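Local coordinates for protein ICChI, a glycosylated chitinase (Ipomoea carnea, PDB 6IDN) that hydrolyses chitin and also shows lysozyme activity, as a glycosylated plant chitinase of glycosyl hydrolase family 18, at residues I64-C67 with K68-I72; R90-A93 with A94-Q98; L255-K258 with Y259-D262. All coordinates share one frame; numbering follows the deposited sequence. Where two conformers were deposited one is given.

Interaction 1: I64-C67 with K68-I72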
ATOM      1  N   ILE A  64     -10.077  12.460  -5.107  1.00 28.90           N
ATOM      2  CA  ILE A  64      -9.282  11.496  -5.868  1.00 31.75           C
ATOM      3  C   ILE A  64      -8.955  12.071  -7.241  1.00 35.18           C
ATOM      4  O   ILE A  64      -7.803  12.052  -7.690  1.00 28.04           O
ATOM      5  CB  ILE A  64     -10.031  10.154  -5.980  1.00 27.06           C
ATOM      6  CG1 ILE A  64     -10.219   9.512  -4.598  1.00 25.57           C
ATOM      7  CG2 ILE A  64      -9.296   9.181  -6.913  1.00 31.36           C
ATOM      8  CD1 ILE A  64     -11.294   8.423  -4.571  1.00 25.12           C
ATOM      9  N   SER A  65      -9.967  12.605  -7.927  1.00 29.42           N
ATOM     10  CA  SER A  65      -9.722  13.202  -9.233  1.00 31.01           C
ATOM     11  C   SER A  65      -8.691  14.319  -9.139  1.00 32.01           C
ATOM     12  O   SER A  65      -7.823  14.452 -10.010  1.00 33.45           O
ATOM     13  CB  SER A  65     -11.030  13.731  -9.818  1.00 33.25           C
ATOM     14  OG  SER A  65     -10.864  14.060 -11.183  1.00 51.55           O
ATOM     15  N   TYR A  66      -8.778  15.135  -8.091  1.00 32.71           N
ATOM     16  CA  TYR A  66      -7.829  16.231  -7.926  1.00 33.80           C
ATOM     17  C   TYR A  66      -6.420  15.698  -7.686  1.00 31.94           C
ATOM     18  O   TYR A  66      -5.455  16.178  -8.292  1.00 32.64           O
ATOM     19  CB  TYR A  66      -8.273  17.134  -6.780  1.00 34.98           C
ATOM     20  CG  TYR A  66      -7.243  18.170  -6.404  1.00 35.89           C
ATOM     21  CD1 TYR A  66      -7.090  19.334  -7.154  1.00 38.24           C
ATOM     22  CD2 TYR A  66      -6.418  17.983  -5.302  1.00 34.54           C
ATOM     23  CE1 TYR A  66      -6.138  20.283  -6.807  1.00 39.18           C
ATOM     24  CE2 TYR A  66      -5.469  18.928  -4.946  1.00 36.36           C
ATOM     25  CZ  TYR A  66      -5.335  20.075  -5.703  1.00 37.78           C
ATOM     26  OH  TYR A  66      -4.382  21.012  -5.357  1.00 38.81           O
ATOM     27  N   CYS A  67      -6.285  14.699  -6.811  1.00 29.74           N
ATOM     28  CA  CYS A  67      -4.981  14.076  -6.597  1.00 28.01           C
ATOM     29  C   CYS A  67      -4.410  13.550  -7.904  1.00 31.08           C
ATOM     30  O   CYS A  67      -3.237  13.769  -8.217  1.00 28.76           O
ATOM     31  CB  CYS A  67      -5.099  12.940  -5.584  1.00 28.67           C
ATOM     32  SG  CYS A  67      -5.447  13.455  -3.920  1.00 29.36           S
ATOM     33  N   LYS A  68      -5.234  12.850  -8.686  1.00 27.61           N
ATOM     34  CA  LYS A  68      -4.745  12.298  -9.944  1.00 27.61           C
ATOM     35  C   LYS A  68      -4.362  13.395 -10.933  1.00 29.97           C
ATOM     36  O   LYS A  68      -3.405  13.227 -11.700  1.00 30.19           O
ATOM     37  CB  LYS A  68      -5.795  11.349 -10.532  1.00 27.12           C
ATOM     38  CG  LYS A  68      -6.027  10.107  -9.660  1.00 27.48           C
ATOM     39  CD  LYS A  68      -7.291   9.361 -10.064  1.00 31.24           C
ATOM     40  CE  LYS A  68      -7.214   8.898 -11.517  1.00 33.89           C
ATOM     41  NZ  LYS A  68      -8.428   8.131 -11.915  1.00 29.65           N
ATOM     42  N   SER A  69      -5.068  14.531 -10.914  1.00 31.93           N
ATOM     43  CA  SER A  69      -4.708  15.641 -11.790  1.00 34.37           C
ATOM     44  C   SER A  69      -3.309  16.165 -11.498  1.00 37.41           C
ATOM     45  O   SER A  69      -2.695  16.781 -12.373  1.00 36.22           O
ATOM     46  CB  SER A  69      -5.732  16.774 -11.668  1.00 37.87           C
ATOM     47  OG  SER A  69      -5.464  17.605 -10.551  1.00 36.77           O
ATOM     48  N   LYS A  70      -2.777  15.913 -10.304  1.00 33.26           N
ATOM     49  CA  LYS A  70      -1.419  16.314  -9.967  1.00 32.94           C
ATOM     50  C   LYS A  70      -0.393  15.222 -10.244  1.00 31.36           C
ATOM     51  O   LYS A  70       0.762  15.355  -9.827  1.00 35.34           O
ATOM     52  CB  LYS A  70      -1.345  16.735  -8.497  1.00 32.39           C
ATOM     53  CG  LYS A  70      -2.251  17.910  -8.165  1.00 34.27           C
ATOM     54  CD  LYS A  70      -2.509  18.020  -6.669  1.00 34.59           C
ATOM     55  CE  LYS A  70      -1.251  18.364  -5.881  1.00 34.58           C
ATOM     56  NZ  LYS A  70      -0.581  19.615  -6.336  1.00 37.50           N
ATOM     57  N   GLY A  71      -0.785  14.153 -10.934  1.00 33.13           N
ATOM     58  CA  GLY A  71       0.109  13.046 -11.200  1.00 31.36           C
ATOM     59  C   GLY A  71       0.283  12.074 -10.060  1.00 32.36           C
ATOM     60  O   GLY A  71       1.200  11.250 -10.106  1.00 28.94           O
ATOM     61  N   ILE A  72      -0.556  12.145  -9.042  1.00 25.49           N
ATOM     62  CA  ILE A  72      -0.473  11.242  -7.899  1.00 24.94           C
ATOM     63  C   ILE A  72      -1.342  10.023  -8.179  1.00 26.50           C
ATOM     64  O   ILE A  72      -2.496  10.154  -8.600  1.00 23.53           O
ATOM     65  CB  ILE A  72      -0.914  11.962  -6.612  1.00 30.20           C
ATOM     66  CG1 ILE A  72       0.005  13.161  -6.342  1.00 29.78           C
ATOM     67  CG2 ILE A  72      -0.956  10.988  -5.443  1.00 30.30           C
ATOM     68  CD1 ILE A  72      -0.525  14.138  -5.313  1.00 29.54           C
TER

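Interaction 2: R90-A93 with A94-Q98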
ATOM      1  N   ARG A  90     -10.045 -20.376  -5.773  1.00 19.41           N
ATOM      2  CA  ARG A  90      -9.694 -19.612  -6.976  1.00 19.00           C
ATOM      3  C   ARG A  90     -10.888 -18.809  -7.473  1.00 19.23           C
ATOM      4  O   ARG A  90     -10.739 -17.656  -7.903  1.00 19.60           O
ATOM      5  CB  ARG A  90      -9.208 -20.542  -8.099  1.00 22.27           C
ATOM      6  CG  ARG A  90      -7.897 -21.288  -7.885  1.00 25.36           C
ATOM      7  CD  ARG A  90      -7.503 -22.069  -9.155  1.00 24.50           C
ATOM      8  NE  ARG A  90      -7.328 -21.136 -10.259  1.00 28.20           N
ATOM      9  CZ  ARG A  90      -6.175 -20.567 -10.595  1.00 26.26           C
ATOM     10  NH1 ARG A  90      -5.057 -20.865  -9.938  1.00 24.56           N
ATOM     11  NH2 ARG A  90      -6.146 -19.686 -11.591  1.00 22.08           N
ATOM     12  N   ASP A  91     -12.083 -19.407  -7.444  0.55 22.43           N
ATOM     13  CA  ASP A  91     -13.275 -18.694  -7.887  0.55 21.67           C
ATOM     14  C   ASP A  91     -13.589 -17.518  -6.972  0.55 19.01           C
ATOM     15  O   ASP A  91     -14.075 -16.477  -7.433  0.55 20.86           O
ATOM     16  CB  ASP A  91     -14.466 -19.654  -7.956  0.55 25.29           C
ATOM     17  CG  ASP A  91     -14.382 -20.610  -9.137  0.55 31.54           C
ATOM     18  OD1 ASP A  91     -13.528 -20.400 -10.030  0.55 28.21           O
ATOM     19  OD2 ASP A  91     -15.171 -21.574  -9.168  0.55 36.26           O
ATOM     20  N   ASP A  92     -13.327 -17.666  -5.670  1.00 21.45           N
ATOM     21  CA  ASP A  92     -13.534 -16.560  -4.741  1.00 18.35           C
ATOM     22  C   ASP A  92     -12.588 -15.424  -5.062  1.00 19.68           C
ATOM     23  O   ASP A  92     -12.968 -14.244  -5.015  1.00 19.47           O
ATOM     24  CB  ASP A  92     -13.316 -17.036  -3.302  1.00 17.85           C
ATOM     25  CG  ASP A  92     -13.742 -15.996  -2.263  1.00 21.72           C
ATOM     26  OD1 ASP A  92     -14.821 -15.376  -2.432  1.00 23.47           O
ATOM     27  OD2 ASP A  92     -12.992 -15.802  -1.283  1.00 21.38           O
ATOM     28  N   ALA A  93     -11.347 -15.764  -5.405  1.00 19.91           N
ATOM     29  CA  ALA A  93     -10.391 -14.742  -5.801  1.00 18.75           C
ATOM     30  C   ALA A  93     -10.876 -14.000  -7.037  1.00 18.32           C
ATOM     31  O   ALA A  93     -10.757 -12.770  -7.113  1.00 18.73           O
ATOM     32  CB  ALA A  93      -9.018 -15.377  -6.036  1.00 18.20           C
ATOM     33  N   ALA A  94     -11.443 -14.720  -8.017  1.00 18.69           N
ATOM     34  CA  ALA A  94     -11.936 -14.027  -9.209  1.00 19.15           C
ATOM     35  C   ALA A  94     -13.124 -13.133  -8.871  1.00 18.07           C
ATOM     36  O   ALA A  94     -13.258 -12.034  -9.429  1.00 18.86           O
ATOM     37  CB  ALA A  94     -12.300 -15.025 -10.319  1.00 16.09           C
ATOM     38  N   SER A  95     -13.983 -13.570  -7.942  1.00 19.37           N
ATOM     39  CA  SER A  95     -15.154 -12.777  -7.574  1.00 19.70           C
ATOM     40  C   SER A  95     -14.753 -11.488  -6.867  1.00 22.14           C
ATOM     41  O   SER A  95     -15.371 -10.436  -7.079  1.00 19.13           O
ATOM     42  CB  SER A  95     -16.088 -13.598  -6.675  1.00 23.25           C
ATOM     43  OG  SER A  95     -16.699 -14.664  -7.395  1.00 41.90           O
ATOM     44  N   VAL A  96     -13.723 -11.550  -6.017  1.00 17.52           N
ATOM     45  CA  VAL A  96     -13.249 -10.354  -5.324  1.00 14.04           C
ATOM     46  C   VAL A  96     -12.577  -9.401  -6.307  1.00 13.74           C
ATOM     47  O   VAL A  96     -12.717  -8.175  -6.198  1.00 16.62           O
ATOM     48  CB  VAL A  96     -12.306 -10.763  -4.177  1.00 16.29           C
ATOM     49  CG1 VAL A  96     -11.622  -9.556  -3.563  1.00 24.00           C
ATOM     50  CG2 VAL A  96     -13.095 -11.503  -3.112  1.00 17.82           C
ATOM     51  N   ALA A  97     -11.830  -9.940  -7.273  1.00 14.25           N
ATOM     52  CA  ALA A  97     -11.216  -9.077  -8.276  1.00 14.40           C
ATOM     53  C   ALA A  97     -12.280  -8.305  -9.029  1.00 16.06           C
ATOM     54  O   ALA A  97     -12.142  -7.099  -9.278  1.00 17.00           O
ATOM     55  CB  ALA A  97     -10.387  -9.913  -9.262  1.00 17.27           C
ATOM     56  N   GLN A  98     -13.363  -8.985  -9.397  1.00 15.56           N
ATOM     57  CA  GLN A  98     -14.442  -8.318 -10.125  1.00 15.59           C
ATOM     58  C   GLN A  98     -15.083  -7.247  -9.261  1.00 18.29           C
ATOM     59  O   GLN A  98     -15.382  -6.148  -9.737  1.00 17.47           O
ATOM     60  CB  GLN A  98     -15.473  -9.356 -10.560  1.00 20.16           C
ATOM     61  CG  GLN A  98     -16.451  -8.831 -11.545  1.00 36.84           C
ATOM     62  CD  GLN A  98     -15.811  -8.582 -12.881  1.00 40.96           C
ATOM     63  OE1 GLN A  98     -15.311  -9.499 -13.531  1.00 42.25           O
ATOM     64  NE2 GLN A  98     -15.780  -7.318 -13.287  1.00 44.45           N
TER

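Interaction 3: L255-K258 with Y259-D262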
ATOM      1  N   LEU A 255       5.653   5.289   3.593  1.00 15.77           N
ATOM      2  CA  LEU A 255       5.524   5.754   4.963  1.00 16.98           C
ATOM      3  C   LEU A 255       4.193   5.317   5.554  1.00 19.05           C
ATOM      4  O   LEU A 255       3.133   5.541   4.963  1.00 20.80           O
ATOM      5  CB  LEU A 255       5.642   7.279   5.039  1.00 17.51           C
ATOM      6  CG  LEU A 255       7.017   7.839   4.691  1.00 17.79           C
ATOM      7  CD1 LEU A 255       6.954   9.372   4.693  1.00 21.16           C
ATOM      8  CD2 LEU A 255       8.044   7.360   5.685  1.00 19.09           C
ATOM      9  N   TRP A 256       4.260   4.720   6.736  1.00 17.63           N
ATOM     10  CA  TRP A 256       3.104   4.520   7.599  1.00 19.79           C
ATOM     11  C   TRP A 256       3.193   5.565   8.709  1.00 18.81           C
ATOM     12  O   TRP A 256       4.092   5.484   9.546  1.00 20.06           O
ATOM     13  CB  TRP A 256       3.141   3.107   8.182  1.00 20.15           C
ATOM     14  CG  TRP A 256       2.051   2.869   9.154  1.00 19.30           C
ATOM     15  CD1 TRP A 256       2.149   2.866  10.522  1.00 20.45           C
ATOM     16  CD2 TRP A 256       0.676   2.625   8.847  1.00 18.32           C
ATOM     17  NE1 TRP A 256       0.913   2.629  11.081  1.00 22.57           N
ATOM     18  CE2 TRP A 256      -0.007   2.477  10.076  1.00 21.93           C
ATOM     19  CE3 TRP A 256      -0.045   2.499   7.653  1.00 21.38           C
ATOM     20  CZ2 TRP A 256      -1.374   2.211  10.143  1.00 27.36           C
ATOM     21  CZ3 TRP A 256      -1.410   2.252   7.727  1.00 25.74           C
ATOM     22  CH2 TRP A 256      -2.054   2.102   8.959  1.00 29.22           C
ATOM     23  N   SER A 257       2.294   6.563   8.743  1.00 17.88           N
ATOM     24  CA  SER A 257       1.164   6.840   7.852  1.00 18.49           C
ATOM     25  C   SER A 257       0.995   8.368   7.824  1.00 23.16           C
ATOM     26  O   SER A 257       1.749   9.080   8.480  1.00 22.35           O
ATOM     27  CB  SER A 257      -0.107   6.171   8.359  1.00 23.01           C
ATOM     28  OG  SER A 257      -0.561   6.835   9.540  1.00 26.14           O
ATOM     29  N   LYS A 258      -0.004   8.876   7.098  1.00 20.75           N
ATOM     30  CA  LYS A 258      -0.187  10.325   7.021  1.00 24.50           C
ATOM     31  C   LYS A 258      -0.360  10.940   8.409  1.00 30.73           C
ATOM     32  O   LYS A 258       0.161  12.031   8.682  1.00 25.26           O
ATOM     33  CB  LYS A 258      -1.389  10.658   6.132  1.00 24.48           C
ATOM     34  CG  LYS A 258      -1.777  12.148   6.103  1.00 27.40           C
ATOM     35  CD  LYS A 258      -0.625  13.030   5.610  1.00 27.01           C
ATOM     36  CE  LYS A 258      -1.081  14.488   5.424  1.00 30.72           C
ATOM     37  NZ  LYS A 258      -1.473  15.136   6.704  1.00 33.21           N
ATOM     38  N   TYR A 259      -1.067  10.241   9.302  1.00 24.00           N
ATOM     39  CA  TYR A 259      -1.355  10.797  10.621  1.00 26.05           C
ATOM     40  C   TYR A 259      -0.083  11.114  11.396  1.00 25.35           C
ATOM     41  O   TYR A 259      -0.070  12.058  12.195  1.00 29.24           O
ATOM     42  CB  TYR A 259      -2.226   9.834  11.427  1.00 26.86           C
ATOM     43  CG  TYR A 259      -2.541  10.341  12.820  1.00 30.96           C
ATOM     44  CD1 TYR A 259      -3.430  11.391  13.004  1.00 32.79           C
ATOM     45  CD2 TYR A 259      -1.948   9.776  13.942  1.00 37.03           C
ATOM     46  CE1 TYR A 259      -3.722  11.866  14.272  1.00 35.80           C
ATOM     47  CE2 TYR A 259      -2.233  10.248  15.217  1.00 36.65           C
ATOM     48  CZ  TYR A 259      -3.120  11.288  15.372  1.00 35.56           C
ATOM     49  OH  TYR A 259      -3.411  11.759  16.635  1.00 43.46           O
ATOM     50  N   TYR A 260       0.986  10.350  11.170  1.00 23.37           N
ATOM     51  CA  TYR A 260       2.233  10.488  11.913  1.00 26.43           C
ATOM     52  C   TYR A 260       3.294  11.279  11.166  1.00 26.48           C
ATOM     53  O   TYR A 260       4.386  11.485  11.707  1.00 27.49           O
ATOM     54  CB  TYR A 260       2.787   9.103  12.275  1.00 26.03           C
ATOM     55  CG  TYR A 260       1.839   8.322  13.162  1.00 23.68           C
ATOM     56  CD1 TYR A 260       1.699   8.640  14.505  1.00 27.58           C
ATOM     57  CD2 TYR A 260       1.056   7.298  12.644  1.00 23.35           C
ATOM     58  CE1 TYR A 260       0.820   7.942  15.313  1.00 32.39           C
ATOM     59  CE2 TYR A 260       0.164   6.595  13.452  1.00 27.69           C
ATOM     60  CZ  TYR A 260       0.060   6.919  14.783  1.00 32.92           C
ATOM     61  OH  TYR A 260      -0.820   6.233  15.597  1.00 34.13           O
ATOM     62  N   ASP A 261       2.999  11.731   9.948  1.00 22.40           N
ATOM     63  CA  ASP A 261       3.975  12.410   9.096  1.00 22.63           C
ATOM     64  C   ASP A 261       3.799  13.922   9.221  1.00 24.81           C
ATOM     65  O   ASP A 261       3.268  14.595   8.338  1.00 33.64           O
ATOM     66  CB  ASP A 261       3.821  11.936   7.647  1.00 24.60           C
ATOM     67  CG  ASP A 261       4.907  12.479   6.736  1.00 29.19           C
ATOM     68  OD1 ASP A 261       5.962  12.905   7.256  1.00 26.82           O
ATOM     69  OD2 ASP A 261       4.695  12.497   5.503  1.00 26.17           O
ATOM     70  N   ASP A 262       4.269  14.465  10.346  1.00 28.96           N
ATOM     71  CA  ASP A 262       4.242  15.913  10.530  0.51 32.99           C
ATOM     72  C   ASP A 262       5.316  16.586   9.681  1.00 34.79           C
ATOM     73  O   ASP A 262       5.055  17.590   9.009  1.00 39.06           O
ATOM     74  CB  ASP A 262       4.424  16.269  12.009  0.51 35.97           C
ATOM     75  CG  ASP A 262       3.414  15.577  12.921  0.51 38.07           C
ATOM     76  OD1 ASP A 262       2.404  15.035  12.425  0.51 44.84           O
ATOM     77  OD2 ASP A 262       3.638  15.576  14.149  0.51 43.24           O
TER
HETATM   78  O   HOH W   1       0.044  14.917   9.094  1.00 37.28           O

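Interaction 1: I64-C67 with K68-I72
A Schellman motif closes the C-terminal end of helix 60-69, and C67 O is the acceptor at its centre. I72 N reaches this oxygen at 3.2 Å and K70 N at 3.0 Å, from opposite faces of the carbonyl plane, so two bonds grip one atom where the helix unwinds. G71, at positive phi (80°), is the C-prime residue; its N returns to K68 O and the chain leaves the helix for strand 73-80. One turn earlier the pattern is still regular, with K68 N bonded to I64 O at 2.9 Å in a nearly straight bond (166°). S69 adds a side-chain bond: with chi1 at 83°, its OG sits between its own N and carbonyl carbon and folds back on Y66 O, 2.7 Å away. The same carbonyl takes a weak bond from K70 N. Outside the backbone, the K70 chain bends at chi3 and chi4 and runs obliquely past the Y66 ring, its CD 3.5 Å from Y66 CE2, while its NZ forms a salt bridge with D23. The Y66 hydroxyl bonds to D21, and R17 makes a cation-pi contact with the ring. With an alanine here instead of Y66, D21 and R17 would probably lose their hydroxyl and ring partners, and the K70 methylenes would be free to shift. On another flank I64 and K68 lie side by side, I64 CG2 to K68 CD 3.7 Å, and K68 NZ forms a salt bridge with E117 and a hydrogen bond to S118 O. C67 is tied by a disulfide to C20 of helix 16-21, against which I72 also packs; I64 touches L16 of that helix as well as L114 and L119 in a loop.

Interaction 2: R90-A93 with A94-Q98
D91 O is gripped twice by S95, by the backbone N at 3.0 Å and by the hydroxyl OG at 3.2 Å. The two donors come from opposite faces of the carbonyl plane, OG tilted 34° out of it. The hydroxyl gets there because chi1 of S95 (-69°) sets OG beside its own N, turned back along the helix toward the preceding turn. The backbone bonds on either side of this pair follow the same i to i+4 spacing: A94 N to R90 O, V96 N to D92 O and A97 N to A93 O, each 3.0 Å long. V96 lays its CG2 methyl 3.3 Å from D92 O, and A97 CB rests 3.6 Å from A93 O, so small apolar groups pack beside the carbonyls of the turn before. The D92 carboxylate is engaged outside the segments, where OD2 accepts from the backbone N of H38 and of S88. D92 N bonds to S89 OG, the residue just before the helix. The buried residues A93, V96 and A97 mark the inward side; A97 touches L137 and Q140 of helix 134-148, and V96 packs on L87. D91 and S95 face solvent, while R90, though exposed, touches T136 of helix 134-148. These are the first two and a half turns of helix 90-103, buried on one side and exposed on the other, of the kind that surrounds the parallel strands of a TIM barrel.

Interaction 3: L255-K258 with Y259-D262
S257 and Y260 meet in the close part of this turn, just beyond the end of strand 250-256. Y260 N bonds to S257 O at 3.1 Å, and D261 N to K258 O at the same length; both donors stand well above the carbonyl plane of their acceptors, 55° and 67° out of it, as is common for i to i+3 bonds of a 3-10 turn. The S257 hydroxyl, placed by chi1 of 71° between its own N and carbonyl carbon, faces the following residues: OG lies 3.5 Å from Y260 CD2, coming obliquely to the ring, and receives a weak bond from Y259 N. Y259 CD2 in turn stands over the centre of the Y260 ring. Deeper in, L255 and D261 cross at about a right angle, L255 CD1 3.9 Å from D261 OD2. That carboxylate is buried, and the hydroxyls of Y25 and S265 bond to the same OD2. S257 N, by contrast, is covered without a partner in the model.

The looser side is the water-bridged one. K258 curls, bent at chi2 and chi4, so that its NZ gives a bond of 2.8 Å to a water that also donates to K258 O at 2.9 Å and, weakly, to D261 O. NZ bonds directly to E13 O as well, but stays 6.8 Å from D261 OD2, too far for a salt bridge.

W256, the last residue of strand 250-256, meets Y6 of the neighbouring strand 2-7 edge-to-face. The peptide bond that follows it, to S257, is cis, a non-proline cis bond of the sort known at the end of the last barrel strand in family 18 chitinases, where this tryptophan probably lines the substrate cleft.

Along the chain the three contacts come in series: interaction 1 at the end of helix 60-69, interaction 2 at the start of helix 90-103, and interaction 3 just after strand 250-256. None touches another. The centres of interactions 1 and 2 lie about 29 Å apart, those of 1 and 3 about 19 Å, and those of 2 and 3 about 32 Å, the last two on opposite sides of the chain's centre. Strand 73-80 links the helices of the first two, and pairs with 27-36, which pairs with 2-7 and so reaches 250-256. The contacts thus mark two outer helices and one strand end of a single TIM barrel.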